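Local coordinates for protein hemoglobin subunit alpha (Isurus oxyrinchus, PDB 3MKB) that probably carries oxygen in the blood as the alpha subunit of a tetrameric haemoglobin, binding a protoporphyrin IX with iron in a globin fold, at residues F43-Y48 with A53-H58; R31-A34 with A39-Y42. All coordinates share one frame; numbering follows the deposited sequence.

How the contacts relate
Contact 2 closes in the chain before contact 1 opens, and their centres lie about 10 Å apart on the same side of the chain's centre. They touch directly through F33: its CE1 lies 3.5 Å from F43 CE1, the two ring planes meeting at about 65°, and its CD2 is 3.4 Å from Y48 O, the F33 and Y48 rings meeting edge-to-face. K40 makes a second junction, with CD 3.5 Å from Y48 CD1 and a cation-pi interaction with that ring. Both contacts reach the haem, but differently. Contact 1 supplies an iron ligand and a hydrogen bond to a propionate, whereas contact 2 only brings Y42 against a vinyl group.

Contact 1 (F43-Y48 with A53-H58); sequences FDYADY and AKVQLH. With HEM (protoporphyrin IX containing Fe), chain E.
H58, with its ND1 3.7 Å from F43 CE2, does something unexpected of a globin distal histidine: its NE2 binds the haem iron itself, at 2.4 Å, a rather long bond for iron-imidazole coordination. H87 NE2 is also an iron ligand, so the haem is bis-histidyl and H58 takes the side where oxygen normally binds. The CG of H58 stands anti to the backbone N (chi1 -172°), which carries the imidazole off the helix toward the metal. The H58 and F43 rings meet obliquely, their planes at 39°.

A water fixes the other nitrogen. It accepts a hydrogen bond from H58 ND1 at 2.6 Å and donates one to Y45 OH, so ND1 carries the proton. The same hydroxyl donates to haem O2D at 2.6 Å; two bonds thus grip the phenol oxygen and couple the distal histidine to a propionate.

The Y45 ring is sandwiched. F43 CB lies above the centre of one face, and K54 CB makes a CH-pi contact from the opposite face, 3.9 Å from the centroid and 27° off the normal. V55 CG2 comes in obliquely, 3.4 Å from Y45 CD1. This methyl also packs on D47 O, which a second water links to V55 N. Within the loop, Y48 OH donates to F43 O at 2.9 Å, drawing the segment's ends together; D44 centres an inverse gamma turn at its start, closed by a weak bond from Y45 N to F43 O.

The contact packs the globin CD region, after helix 21-35, against the start of the E helix, 53-70, on the distal side of the haem. V55 reaches back onto A26 and L29 of helix 21-35, and H58 also touches L29, so the three elements pack together.

Contact 2 (R31-A34 with A39-Y42); sequences RLFA and AKSY. With HEM (protoporphyrin IX containing Fe), chain E.
L32 meets A39 through its branch point CG and the methyl CD2, each 3.7 Å from A39 CB. With chi1 at -174° the isobutyl group swings away from the backbone N, and although its first bond does not point at the other segment, its end closes on the methyl of A39. The same leucine also touches M100 of helix 97-112, which places this side of the contact in the interior of the subunit. Just before it, R31 NH2, salt-bridged to E27, also bonds to F112 O of one beta subunit.

F33, next along the helix, spreads over two residues. Its CE1 lies 3.6 Å from A39 O, and CD1 is 4.1 Å from A39 CB. The neighbouring K40 contributes its aliphatic stem, with CG 3.6 Å from F33 CD1 and 3.8 Å from F33 CB. A39 O and K40 CG both approach the ring obliquely. The nearest CA-CA approach, 5.8 Å between F33 and K40, agrees with this close fit. No hydrogen bond joins the segments; the evidence is for apolar packing.

Beyond this packing, Y42 lies with CD2 3.8 Å from CAC of a haem vinyl. Its OH is hydrogen-bonded to D94 N and to D89 OD2 of the other beta subunit.

Helix 21-35 turning into a short 3-10 segment whose tyrosine touches the haem is the B-to-C corner of the globin fold, here bordering the haem pocket and two subunit interfaces.

Contact 1 (F43-Y48 with A53-H58)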
loop_
_atom_site.group_PDB
_atom_site.type_symbol
_atom_site.label_atom_id
_atom_site.label_comp_id
_atom_site.label_asym_id
_atom_site.label_seq_id
_atom_site.Cartn_x
_atom_site.Cartn_y
_atom_site.Cartn_z
ATOM N N PHE A 43 10.115 -17.179 -5.980
ATOM C CA PHE A 43 10.351 -18.025 -7.163
ATOM C C PHE A 43 11.837 -18.362 -7.333
ATOM O O PHE A 43 12.676 -17.479 -7.387
ATOM C CB PHE A 43 9.880 -17.249 -8.402
ATOM C CG PHE A 43 8.456 -16.778 -8.290
ATOM C CD1 PHE A 43 8.175 -15.489 -7.898
ATOM C CD2 PHE A 43 7.394 -17.659 -8.548
ATOM C CE1 PHE A 43 6.859 -15.046 -7.779
ATOM C CE2 PHE A 43 6.092 -17.238 -8.437
ATOM C CZ PHE A 43 5.826 -15.890 -8.043
ATOM N N ASP A 44 12.152 -19.634 -7.394
ATOM C CA ASP A 44 13.553 -20.047 -7.601
ATOM C C ASP A 44 13.761 -20.196 -9.096
ATOM O O ASP A 44 13.778 -21.316 -9.608
ATOM C CB ASP A 44 13.769 -21.380 -6.876
ATOM C CG ASP A 44 15.185 -21.959 -7.035
ATOM O OD1 ASP A 44 16.098 -21.287 -7.576
ATOM O OD2 ASP A 44 15.339 -23.137 -6.611
ATOM N N TYR A 45 13.913 -19.072 -9.803
ATOM C CA TYR A 45 14.033 -19.069 -11.255
ATOM C C TYR A 45 15.462 -18.665 -11.640
ATOM O O TYR A 45 16.136 -17.968 -10.896
ATOM C CB TYR A 45 13.087 -18.036 -11.938
ATOM C CG TYR A 45 11.600 -18.308 -11.816
ATOM C CD1 TYR A 45 10.661 -17.337 -12.196
ATOM C CD2 TYR A 45 11.123 -19.532 -11.318
ATOM C CE1 TYR A 45 9.247 -17.596 -12.074
ATOM C CE2 TYR A 45 9.749 -19.779 -11.178
ATOM C CZ TYR A 45 8.819 -18.822 -11.579
ATOM O OH TYR A 45 7.451 -19.070 -11.460
ATOM N N ALA A 46 15.866 -19.058 -12.834
ATOM C CA ALA A 46 17.097 -18.555 -13.455
ATOM C C ALA A 46 16.729 -17.330 -14.340
ATOM O O ALA A 46 17.469 -16.364 -14.435
ATOM C CB ALA A 46 17.751 -19.664 -14.311
ATOM N N ASP A 47 15.579 -17.385 -14.994
ATOM C CA ASP A 47 15.195 -16.311 -15.928
ATOM C C ASP A 47 13.838 -15.704 -15.434
ATOM O O ASP A 47 12.810 -16.422 -15.358
ATOM C CB ASP A 47 15.100 -16.928 -17.344
ATOM C CG ASP A 47 14.673 -15.933 -18.447
ATOM O OD1 ASP A 47 14.427 -14.728 -18.192
ATOM O OD2 ASP A 47 14.597 -16.402 -19.603
ATOM N N TYR A 48 13.871 -14.428 -15.048
ATOM C CA TYR A 48 12.689 -13.710 -14.572
ATOM C C TYR A 48 11.972 -12.841 -15.645
ATOM O O TYR A 48 11.046 -12.060 -15.326
ATOM C CB TYR A 48 13.043 -12.826 -13.363
ATOM C CG TYR A 48 13.422 -13.590 -12.128
ATOM C CD1 TYR A 48 12.457 -14.030 -11.215
ATOM C CD2 TYR A 48 14.745 -13.917 -11.900
ATOM C CE1 TYR A 48 12.824 -14.769 -10.097
ATOM C CE2 TYR A 48 15.122 -14.649 -10.789
ATOM C CZ TYR A 48 14.175 -15.049 -9.895
ATOM O OH TYR A 48 14.603 -15.777 -8.821
ATOM N N ALA A 53 11.048 -20.259 -18.983
ATOM C CA ALA A 53 10.065 -21.391 -19.012
ATOM C C ALA A 53 9.090 -21.379 -17.835
ATOM O O ALA A 53 7.860 -21.580 -17.997
ATOM C CB ALA A 53 10.766 -22.777 -19.127
ATOM N N LYS A 54 9.630 -21.167 -16.652
ATOM C CA LYS A 54 8.825 -21.254 -15.454
ATOM C C LYS A 54 7.944 -20.016 -15.265
ATOM O O LYS A 54 6.874 -20.076 -14.647
ATOM C CB LYS A 54 9.740 -21.453 -14.247
ATOM C CG LYS A 54 10.146 -22.908 -13.941
ATOM C CD LYS A 54 11.328 -22.898 -12.931
ATOM C CE LYS A 54 11.832 -24.306 -12.631
ATOM N NZ LYS A 54 13.044 -24.225 -11.738
ATOM N N VAL A 55 8.419 -18.877 -15.786
ATOM C CA VAL A 55 7.553 -17.651 -15.842
ATOM C C VAL A 55 6.337 -17.836 -16.782
ATOM O O VAL A 55 5.177 -17.427 -16.436
ATOM C CB VAL A 55 8.397 -16.411 -16.248
ATOM C CG1 VAL A 55 7.542 -15.183 -16.437
ATOM C CG2 VAL A 55 9.524 -16.154 -15.159
ATOM N N GLN A 56 6.589 -18.446 -17.925
ATOM C CA GLN A 56 5.550 -18.778 -18.870
ATOM C C GLN A 56 4.508 -19.681 -18.243
ATOM O O GLN A 56 3.327 -19.441 -18.332
ATOM C CB GLN A 56 6.144 -19.362 -20.142
ATOM C CG GLN A 56 6.775 -18.296 -21.016
ATOM C CD GLN A 56 7.476 -18.834 -22.214
ATOM O OE1 GLN A 56 8.113 -19.863 -22.180
ATOM N NE2 GLN A 56 7.384 -18.118 -23.278
ATOM N N LEU A 57 4.992 -20.697 -17.568
ATOM C CA LEU A 57 4.104 -21.671 -16.851
ATOM C C LEU A 57 3.172 -21.032 -15.833
ATOM O O LEU A 57 1.931 -21.203 -15.901
ATOM C CB LEU A 57 4.934 -22.761 -16.177
ATOM C CG LEU A 57 4.160 -23.879 -15.489
ATOM C CD1 LEU A 57 3.302 -24.695 -16.567
ATOM C CD2 LEU A 57 5.189 -24.788 -14.689
ATOM N N HIS A 58 3.746 -20.268 -14.894
ATOM C CA HIS A 58 2.963 -19.552 -13.909
ATOM C C HIS A 58 2.112 -18.495 -14.607
ATOM O O HIS A 58 0.955 -18.320 -14.279
ATOM C CB HIS A 58 3.879 -18.946 -12.783
ATOM C CG HIS A 58 3.109 -18.349 -11.634
ATOM N ND1 HIS A 58 3.434 -17.139 -11.062
ATOM C CD2 HIS A 58 1.984 -18.767 -11.002
ATOM C CE1 HIS A 58 2.559 -16.850 -10.116
ATOM N NE2 HIS A 58 1.673 -17.831 -10.053
HETATM C CHA HEM E . 1.028 -21.221 -8.427
HETATM C CHB HEM E . -2.748 -18.608 -9.894
HETATM C CHC HEM E . -0.711 -14.497 -8.189
HETATM C CHD HEM E . 2.864 -17.137 -6.344
HETATM C C1A HEM E . -0.202 -20.902 -8.958
HETATM C C2A HEM E . -1.155 -21.802 -9.559
HETATM C C3A HEM E . -2.237 -21.099 -9.955
HETATM C C4A HEM E . -1.950 -19.701 -9.649
HETATM C CMA HEM E . -3.561 -21.607 -10.641
HETATM C CAA HEM E . -0.923 -23.323 -9.533
HETATM C CBA HEM E . -1.664 -23.620 -8.187
HETATM C CGA HEM E . -1.973 -25.076 -8.017
HETATM O O1A HEM E . -1.228 -25.901 -8.642
HETATM O O2A HEM E . -2.938 -25.424 -7.269
HETATM C C1B HEM E . -2.524 -17.289 -9.538
HETATM C C2B HEM E . -3.462 -16.205 -9.724
HETATM C C3B HEM E . -2.890 -15.073 -9.285
HETATM C C4B HEM E . -1.586 -15.397 -8.765
HETATM C CMB HEM E . -4.881 -16.283 -10.356
HETATM C CAB HEM E . -3.499 -13.648 -9.240
HETATM C CBB HEM E . -4.499 -13.184 -10.010
HETATM C C1C HEM E . 0.464 -14.810 -7.530
HETATM C C2C HEM E . 1.391 -13.864 -6.904
HETATM C C3C HEM E . 2.424 -14.582 -6.398
HETATM C C4C HEM E . 2.159 -16.003 -6.690
HETATM C CMC HEM E . 1.145 -12.327 -6.940
HETATM C CAC HEM E . 3.643 -13.974 -5.652
HETATM C CBC HEM E . 4.110 -12.735 -5.985
HETATM C C1D HEM E . 2.700 -18.443 -6.808
HETATM C C2D HEM E . 3.715 -19.450 -6.654
HETATM C C3D HEM E . 3.243 -20.705 -7.330
HETATM C C4D HEM E . 1.897 -20.362 -7.768
HETATM C CMD HEM E . 5.113 -19.279 -5.996
HETATM C CAD HEM E . 4.073 -22.039 -7.397
HETATM C CBD HEM E . 4.813 -22.301 -8.746
HETATM C CGD HEM E . 6.103 -21.495 -9.029
HETATM O O1D HEM E . 7.041 -21.394 -8.163
HETATM O O2D HEM E . 6.242 -20.926 -10.149
HETATM N NA HEM E . -0.720 -19.655 -9.045
HETATM N NB HEM E . -1.360 -16.757 -8.931
HETATM N NC HEM E . 0.979 -16.059 -7.347
HETATM N ND HEM E . 1.613 -19.010 -7.483
HETATM FE FE HEM E . 0.102 -17.863 -8.224
HETATM O O HOH W 1 5.980 -16.622 -11.412
HETATM O O HOH W 2 11.685 -18.657 -15.749
#

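Contact 2 (R31-A34 with A39-Y42)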
loop_
_atom_site.group_PDB
_atom_site.type_symbol
_atom_site.label_atom_id
_atom_site.label_comp_id
_atom_site.label_asym_id
_atom_site.label_seq_id
_atom_site.Cartn_x
_atom_site.Cartn_y
_atom_site.Cartn_z
ATOM N N ARG A 31 6.925 -7.892 -15.886
ATOM C CA ARG A 31 6.665 -6.544 -15.331
ATOM C C ARG A 31 6.711 -6.501 -13.818
ATOM O O ARG A 31 7.424 -5.659 -13.291
ATOM C CB ARG A 31 5.347 -5.950 -15.858
ATOM C CG ARG A 31 5.284 -5.812 -17.388
ATOM C CD ARG A 31 4.027 -4.977 -17.846
ATOM N NE ARG A 31 4.035 -5.012 -19.295
ATOM C CZ ARG A 31 4.850 -4.304 -20.069
ATOM N NH1 ARG A 31 5.655 -3.403 -19.551
ATOM N NH2 ARG A 31 4.818 -4.471 -21.378
ATOM N N LEU A 32 5.998 -7.379 -13.124
ATOM C CA LEU A 32 6.090 -7.483 -11.679
ATOM C C LEU A 32 7.538 -7.533 -11.165
ATOM O O LEU A 32 7.918 -6.775 -10.319
ATOM C CB LEU A 32 5.312 -8.688 -11.172
ATOM C CG LEU A 32 5.168 -8.878 -9.665
ATOM C CD1 LEU A 32 4.504 -7.743 -8.978
ATOM C CD2 LEU A 32 4.503 -10.203 -9.316
ATOM N N PHE A 33 8.313 -8.453 -11.710
ATOM C CA PHE A 33 9.676 -8.727 -11.230
ATOM C C PHE A 33 10.598 -7.546 -11.506
ATOM O O PHE A 33 11.491 -7.240 -10.684
ATOM C CB PHE A 33 10.247 -10.021 -11.854
ATOM C CG PHE A 33 9.455 -11.277 -11.518
ATOM C CD1 PHE A 33 8.926 -11.467 -10.240
ATOM C CD2 PHE A 33 9.270 -12.276 -12.482
ATOM C CE1 PHE A 33 8.198 -12.626 -9.900
ATOM C CE2 PHE A 33 8.505 -13.436 -12.165
ATOM C CZ PHE A 33 8.014 -13.612 -10.861
ATOM N N ALA A 34 10.398 -6.896 -12.638
ATOM C CA ALA A 34 11.175 -5.706 -13.017
ATOM C C ALA A 34 10.820 -4.469 -12.145
ATOM O O ALA A 34 11.695 -3.762 -11.643
ATOM C CB ALA A 34 10.957 -5.391 -14.593
ATOM N N ALA A 39 9.096 -9.295 -5.328
ATOM C CA ALA A 39 8.259 -10.441 -5.739
ATOM C C ALA A 39 9.075 -11.629 -6.250
ATOM O O ALA A 39 8.586 -12.743 -6.297
ATOM C CB ALA A 39 7.249 -9.996 -6.783
ATOM N N LYS A 40 10.306 -11.407 -6.710
ATOM C CA LYS A 40 11.161 -12.524 -7.116
ATOM C C LYS A 40 11.424 -13.525 -5.974
ATOM O O LYS A 40 11.803 -14.661 -6.221
ATOM C CB LYS A 40 12.498 -11.999 -7.654
ATOM C CG LYS A 40 12.282 -11.182 -8.874
ATOM C CD LYS A 40 13.556 -11.045 -9.665
ATOM C CE LYS A 40 14.377 -9.986 -9.152
ATOM N NZ LYS A 40 15.760 -10.300 -9.661
ATOM N N SER A 41 11.214 -13.084 -4.735
ATOM C CA SER A 41 11.569 -13.844 -3.538
ATOM C C SER A 41 10.823 -15.156 -3.419
ATOM O O SER A 41 11.333 -16.093 -2.817
ATOM C CB SER A 41 11.338 -12.983 -2.299
ATOM O OG SER A 41 9.927 -12.781 -2.059
ATOM N N TYR A 42 9.626 -15.230 -4.008
ATOM C CA TYR A 42 8.802 -16.444 -4.062
ATOM C C TYR A 42 9.226 -17.513 -5.047
ATOM O O TYR A 42 8.720 -18.637 -4.974
ATOM C CB TYR A 42 7.322 -16.071 -4.385
ATOM C CG TYR A 42 6.732 -15.262 -3.264
ATOM C CD1 TYR A 42 6.309 -15.897 -2.081
ATOM C CD2 TYR A 42 6.649 -13.870 -3.359
ATOM C CE1 TYR A 42 5.817 -15.186 -1.037
ATOM C CE2 TYR A 42 6.164 -13.112 -2.317
ATOM C CZ TYR A 42 5.753 -13.778 -1.129
ATOM O OH TYR A 42 5.261 -13.084 -0.073
HETATM C CHA HEM E . 1.028 -21.221 -8.427
HETATM C CHB HEM E . -2.748 -18.608 -9.894
HETATM C CHC HEM E . -0.711 -14.497 -8.189
HETATM C CHD HEM E . 2.864 -17.137 -6.344
HETATM C C1A HEM E . -0.202 -20.902 -8.958
HETATM C C2A HEM E . -1.155 -21.802 -9.559
HETATM C C3A HEM E . -2.237 -21.099 -9.955
HETATM C C4A HEM E . -1.950 -19.701 -9.649
HETATM C CMA HEM E . -3.561 -21.607 -10.641
HETATM C CAA HEM E . -0.923 -23.323 -9.533
HETATM C CBA HEM E . -1.664 -23.620 -8.187
HETATM C CGA HEM E . -1.973 -25.076 -8.017
HETATM O O1A HEM E . -1.228 -25.901 -8.642
HETATM O O2A HEM E . -2.938 -25.424 -7.269
HETATM C C1B HEM E . -2.524 -17.289 -9.538
HETATM C C2B HEM E . -3.462 -16.205 -9.724
HETATM C C3B HEM E . -2.890 -15.073 -9.285
HETATM C C4B HEM E . -1.586 -15.397 -8.765
HETATM C CMB HEM E . -4.881 -16.283 -10.356
HETATM C CAB HEM E . -3.499 -13.648 -9.240
HETATM C CBB HEM E . -4.499 -13.184 -10.010
HETATM C C1C HEM E . 0.464 -14.810 -7.530
HETATM C C2C HEM E . 1.391 -13.864 -6.904
HETATM C C3C HEM E . 2.424 -14.582 -6.398
HETATM C C4C HEM E . 2.159 -16.003 -6.690
HETATM C CMC HEM E . 1.145 -12.327 -6.940
HETATM C CAC HEM E . 3.643 -13.974 -5.652
HETATM C CBC HEM E . 4.110 -12.735 -5.985
HETATM C C1D HEM E . 2.700 -18.443 -6.808
HETATM C C2D HEM E . 3.715 -19.450 -6.654
HETATM C C3D HEM E . 3.243 -20.705 -7.330
HETATM C C4D HEM E . 1.897 -20.362 -7.768
HETATM C CMD HEM E . 5.113 -19.279 -5.996
HETATM C CAD HEM E . 4.073 -22.039 -7.397
HETATM C CBD HEM E . 4.813 -22.301 -8.746
HETATM C CGD HEM E . 6.103 -21.495 -9.029
HETATM O O1D HEM E . 7.041 -21.394 -8.163
HETATM O O2D HEM E . 6.242 -20.926 -10.149
HETATM N NA HEM E . -0.720 -19.655 -9.045
HETATM N NB HEM E . -1.360 -16.757 -8.931
HETATM N NC HEM E . 0.979 -16.059 -7.347
HETATM N ND HEM E . 1.613 -19.010 -7.483
HETATM FE FE HEM E . 0.102 -17.863 -8.224
#